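Local coordinates for protein BRIC1 (PDB 6FF6) that is a computationally designed, all-helical repeat protein that folds into a novel corrugated architecture, at residues A[56-59]-A[60-64]; A[87-91]-A[92-96]. All coordinates share one frame; numbering follows the deposited sequence.

Contact 1 of 2, residues A[56-59]-A[60-64]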
loop_
_atom_site.group_PDB
_atom_site.type_symbol
_atom_site.label_atom_id
_atom_site.label_comp_id
_atom_site.label_asym_id
_atom_site.label_seq_id
_atom_site.Cartn_x
_atom_site.Cartn_y
_atom_site.Cartn_z
ATOM N N ALA A 56 15.380 25.469 -10.967
ATOM C CA ALA A 56 15.974 24.566 -9.972
ATOM C C ALA A 56 14.893 23.882 -9.151
ATOM O O ALA A 56 14.933 22.665 -8.996
ATOM C CB ALA A 56 16.924 25.324 -9.057
ATOM N N ILE A 57 13.901 24.645 -8.669
ATOM C CA ILE A 57 12.793 24.097 -7.887
ATOM C C ILE A 57 11.978 23.145 -8.760
ATOM O O ILE A 57 11.578 22.067 -8.323
ATOM C CB ILE A 57 11.937 25.235 -7.295
ATOM C CG1 ILE A 57 12.756 26.097 -6.341
ATOM C CG2 ILE A 57 10.753 24.652 -6.558
ATOM C CD1 ILE A 57 12.289 27.508 -6.203
ATOM N N PHE A 58 11.772 23.531 -10.008
ATOM C CA PHE A 58 11.055 22.714 -10.964
ATOM C C PHE A 58 11.777 21.391 -11.225
ATOM O O PHE A 58 11.141 20.353 -11.210
ATOM C CB PHE A 58 10.857 23.498 -12.267
ATOM C CG PHE A 58 10.063 22.712 -13.271
ATOM C CD1 PHE A 58 8.674 22.649 -13.187
ATOM C CD2 PHE A 58 10.704 21.990 -14.274
ATOM C CE1 PHE A 58 7.941 21.880 -14.094
ATOM C CE2 PHE A 58 9.966 21.222 -15.179
ATOM C CZ PHE A 58 8.593 21.158 -15.074
ATOM N N ARG A 59 13.096 21.425 -11.453
ATOM C CA ARG A 59 13.917 20.231 -11.710
ATOM C C ARG A 59 13.862 19.253 -10.567
ATOM O O ARG A 59 13.749 18.047 -10.799
ATOM C CB ARG A 59 15.374 20.621 -11.930
ATOM C CG ARG A 59 15.677 21.135 -13.309
ATOM C CD ARG A 59 16.852 22.065 -13.218
ATOM N NE ARG A 59 16.967 22.874 -14.418
ATOM C CZ ARG A 59 18.116 23.187 -14.995
ATOM N NH1 ARG A 59 19.263 22.793 -14.461
ATOM N NH2 ARG A 59 18.128 23.894 -16.116
ATOM N N ALA A 60 13.961 19.764 -9.330
ATOM C CA ALA A 60 13.911 18.935 -8.131
ATOM C C ALA A 60 12.529 18.305 -8.006
ATOM O O ALA A 60 12.437 17.115 -7.737
ATOM C CB ALA A 60 14.230 19.769 -6.908
ATOM N N ALA A 61 11.463 19.073 -8.266
ATOM C CA ALA A 61 10.081 18.556 -8.222
ATOM C C ALA A 61 9.860 17.504 -9.316
ATOM O O ALA A 61 9.308 16.456 -9.056
ATOM C CB ALA A 61 9.079 19.696 -8.371
ATOM N N HIS A 62 10.360 17.751 -10.517
ATOM C CA HIS A 62 10.226 16.803 -11.611
ATOM C C HIS A 62 10.914 15.471 -11.278
ATOM O O HIS A 62 10.317 14.402 -11.518
ATOM C CB HIS A 62 10.793 17.417 -12.888
ATOM C CG HIS A 62 10.510 16.599 -14.101
ATOM N ND1 HIS A 62 11.286 15.493 -14.423
ATOM C CD2 HIS A 62 9.558 16.757 -15.046
ATOM C CE1 HIS A 62 10.784 15.021 -15.549
ATOM N NE2 HIS A 62 9.738 15.740 -15.959
ATOM N N SER A 63 12.154 15.534 -10.709
ATOM C CA SER A 63 12.880 14.332 -10.308
ATOM C C SER A 63 12.092 13.499 -9.280
ATOM O O SER A 63 11.966 12.284 -9.442
ATOM C CB SER A 63 14.256 14.681 -9.769
ATOM O OG SER A 63 15.049 15.246 -10.801
ATOM N N ILE A 64 11.542 14.155 -8.256
ATOM C CA ILE A 64 10.739 13.489 -7.241
ATOM C C ILE A 64 9.473 12.841 -7.856
ATOM O O ILE A 64 9.137 11.710 -7.480
ATOM C CB ILE A 64 10.415 14.453 -6.084
ATOM C CG1 ILE A 64 11.698 14.806 -5.305
ATOM C CG2 ILE A 64 9.340 13.861 -5.162
ATOM C CD1 ILE A 64 11.607 15.991 -4.453
#

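Contact 2 of 2, residues A[87-91]-A[92-96]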
loop_
_atom_site.group_PDB
_atom_site.type_symbol
_atom_site.label_atom_id
_atom_site.label_comp_id
_atom_site.label_asym_id
_atom_site.label_seq_id
_atom_site.Cartn_x
_atom_site.Cartn_y
_atom_site.Cartn_z
ATOM N N LEU A 87 4.681 26.061 -10.341
ATOM C CA LEU A 87 6.038 26.391 -10.756
ATOM C C LEU A 87 6.104 26.624 -12.222
ATOM O O LEU A 87 6.891 27.462 -12.638
ATOM C CB LEU A 87 7.020 25.272 -10.437
ATOM C CG LEU A 87 7.375 25.077 -8.998
ATOM C CD1 LEU A 87 8.031 23.707 -8.788
ATOM C CD2 LEU A 87 8.197 26.232 -8.484
ATOM N N ASP A 88 5.343 25.851 -13.027
ATOM C CA ASP A 88 5.341 26.011 -14.475
ATOM C C ASP A 88 4.768 27.378 -14.819
ATOM O O ASP A 88 5.306 28.034 -15.706
ATOM C CB ASP A 88 4.570 24.881 -15.169
ATOM C CG ASP A 88 5.398 23.970 -16.079
ATOM O OD1 ASP A 88 6.402 24.459 -16.668
ATOM O OD2 ASP A 88 5.029 22.776 -16.221
ATOM N N PHE A 89 3.739 27.846 -14.067
ATOM C CA PHE A 89 3.198 29.193 -14.267
ATOM C C PHE A 89 4.243 30.226 -13.799
ATOM O O PHE A 89 4.447 31.245 -14.450
ATOM C CB PHE A 89 1.895 29.430 -13.475
ATOM C CG PHE A 89 0.767 28.427 -13.533
ATOM C CD1 PHE A 89 0.371 27.861 -14.745
ATOM C CD2 PHE A 89 0.056 28.089 -12.381
ATOM C CE1 PHE A 89 -0.667 26.917 -14.786
ATOM C CE2 PHE A 89 -0.988 27.148 -12.422
ATOM C CZ PHE A 89 -1.346 26.577 -13.625
ATOM N N ALA A 90 4.893 29.966 -12.660
ATOM C CA ALA A 90 5.863 30.893 -12.107
ATOM C C ALA A 90 7.057 31.092 -13.028
ATOM O O ALA A 90 7.371 32.242 -13.357
ATOM C CB ALA A 90 6.312 30.436 -10.734
ATOM N N ARG A 91 7.686 29.989 -13.484
ATOM C CA ARG A 91 8.872 30.037 -14.335
ATOM C C ARG A 91 8.562 30.545 -15.730
ATOM O O ARG A 91 9.431 31.155 -16.353
ATOM C CB ARG A 91 9.630 28.695 -14.358
ATOM C CG ARG A 91 8.996 27.592 -15.198
ATOM C CD ARG A 91 9.723 26.282 -15.019
ATOM N NE ARG A 91 9.222 25.257 -15.935
ATOM C CZ ARG A 91 9.946 24.698 -16.900
ATOM N NH1 ARG A 91 9.417 23.766 -17.678
ATOM N NH2 ARG A 91 11.199 25.081 -17.105
ATOM N N ARG A 92 7.337 30.320 -16.214
ATOM C CA ARG A 92 6.976 30.803 -17.541
ATOM C C ARG A 92 6.478 32.243 -17.484
ATOM O O ARG A 92 6.616 32.971 -18.470
ATOM C CB ARG A 92 6.011 29.847 -18.255
ATOM C CG ARG A 92 6.691 28.532 -18.635
ATOM C CD ARG A 92 5.717 27.458 -19.018
ATOM N NE ARG A 92 6.406 26.196 -19.288
ATOM C CZ ARG A 92 6.863 25.826 -20.482
ATOM N NH1 ARG A 92 6.731 26.630 -21.535
ATOM N NH2 ARG A 92 7.458 24.649 -20.633
ATOM N N GLY A 93 5.982 32.663 -16.320
ATOM C CA GLY A 93 5.521 34.030 -16.109
ATOM C C GLY A 93 4.020 34.213 -16.127
ATOM O O GLY A 93 3.538 35.351 -16.142
ATOM N N GLU A 94 3.271 33.098 -16.127
ATOM C CA GLU A 94 1.803 33.103 -16.084
ATOM C C GLU A 94 1.320 33.509 -14.668
ATOM O O GLU A 94 0.246 34.115 -14.533
ATOM C CB GLU A 94 1.230 31.721 -16.469
ATOM C CG GLU A 94 1.590 31.227 -17.862
ATOM C CD GLU A 94 1.534 29.718 -18.014
ATOM O OE1 GLU A 94 2.575 29.129 -18.384
ATOM O OE2 GLU A 94 0.460 29.122 -17.759
ATOM N N MET A 95 2.116 33.160 -13.618
ATOM C CA MET A 95 1.800 33.501 -12.230
ATOM C C MET A 95 2.578 34.727 -11.727
ATOM O O MET A 95 3.799 34.824 -11.917
ATOM C CB MET A 95 2.026 32.302 -11.295
ATOM C CG MET A 95 1.230 32.388 -9.979
ATOM S SD MET A 95 1.499 30.961 -8.881
ATOM C CE MET A 95 0.199 31.183 -7.765
ATOM N N GLN A 96 1.860 35.656 -11.072
ATOM C CA GLN A 96 2.476 36.819 -10.442
ATOM C C GLN A 96 2.921 36.350 -9.059
ATOM O O GLN A 96 2.074 35.970 -8.260
ATOM C CB GLN A 96 1.475 37.989 -10.307
ATOM C CG GLN A 96 2.076 39.265 -9.679
ATOM C CD GLN A 96 1.080 40.046 -8.842
ATOM O OE1 GLN A 96 0.225 40.776 -9.362
ATOM N NE2 GLN A 96 1.178 39.921 -7.519
#

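Contact 1 of 2, residues A[56-59]-A[60-64]
The rings of Phe58 and His62, one helical turn apart, meet obliquely, CE2 of Phe58 lying 4.5 Å from CD2 of His62, so the two brush past each other without a true stack. In both, chi1 near 180° (-177° for Phe58, -171° for His62) swings CG away from the backbone N and sends the rings off one flank of the helix. Helix 74-92 borders this flank: Arg91 makes a cation-pi contact with Phe58, while Asp88 touches Phe58 and Glu84 touches both aromatic residues. Beneath the rings, His62 N donates to Phe58 O at 2.8 Å. One residue further along, Arg59 O takes two bonds from Ser63, one from N at 3.0 Å and one from OG at 3.1 Å, arriving from opposite faces of the carbonyl plane. The hydroxyl sits beside its own backbone N (chi1 -65°), which turns it back to the preceding turn and satisfies it on an exposed surface. On the buried side small methyls lie against carbonyls: Ala60 CB is 3.6 Å from Ala56 O and Ala61 CB 3.4 Å from Ile57 O. The short Ala60 side chain meets Met37 of helix 23-42, and Ile57 packs on His40 and Leu41 there. An amphipathic helix of this kind, with an exposed histidine pointing off the bundle's second helix, is characteristic of the four-helix Hpt bundle; His62 probably corresponds to the phosphoacceptor position of natural relatives.

Contact 2 of 2, residues A[87-91]-A[92-96]
Asp88 OD1 is gripped by three nitrogens of two arginines: Arg92 NE at 3.1 Å, and Arg91 NE at 3.0 Å and NH1 at 3.3 Å. This salt-bridge network sits at the C-terminal end of helix 74-92, where Gly93 is the first residue to leave the helix, with a positive phi of 103° that suits glycine. Arg92 presents its guanidinium edge in plane, its NE-H pointing almost straight at OD1 (166°) but from above the carboxylate; Arg91 comes side-on, its NH1 on the syn side, and its NH2 bonds Asn55 of helix 51-71. With Asp88 replaced by an alanine, Arg91 NH1 and Arg92 NH2, 3.7 Å apart in this structure, would probably lose the anion that holds them together. As the chain turns away, Phe89 O accepts from Gly93 N at 2.8 Å and from Met95 N at 3.1 Å, on opposite faces of its plane. Met95 then packs on Ile101 of helix 99-121, while Leu147 and Ala156 of the second subunit meet Met95 and Phe89. Phe89 CB rests 3.6 Å from Met95 CB, and Glu94 OE2 lies at the ring edge, 3.3 Å from Phe89 CD1.

Overall arrangement
Contacts 1 and 2 belong to successive helices of one bundle, 51-71 and 74-92, with centres about 15 Å apart. Both are partly buried, but contact 1 lies within a helix and relies on regular backbone bonding and small apolar groups, whereas contact 2 finishes a helix and adds charged side chains to a turn. They touch directly: Ile57 CG2 packs 3.6 Å from Leu87 CD2 in the buried layer. Contact 2 lies further out, its centre about 37 Å from the centre of the chain against about 24 Å for contact 1. Segment 92-96 also leads toward helix 99-121 and reaches the second subunit, while 56-64 touches no other chain of the assembly.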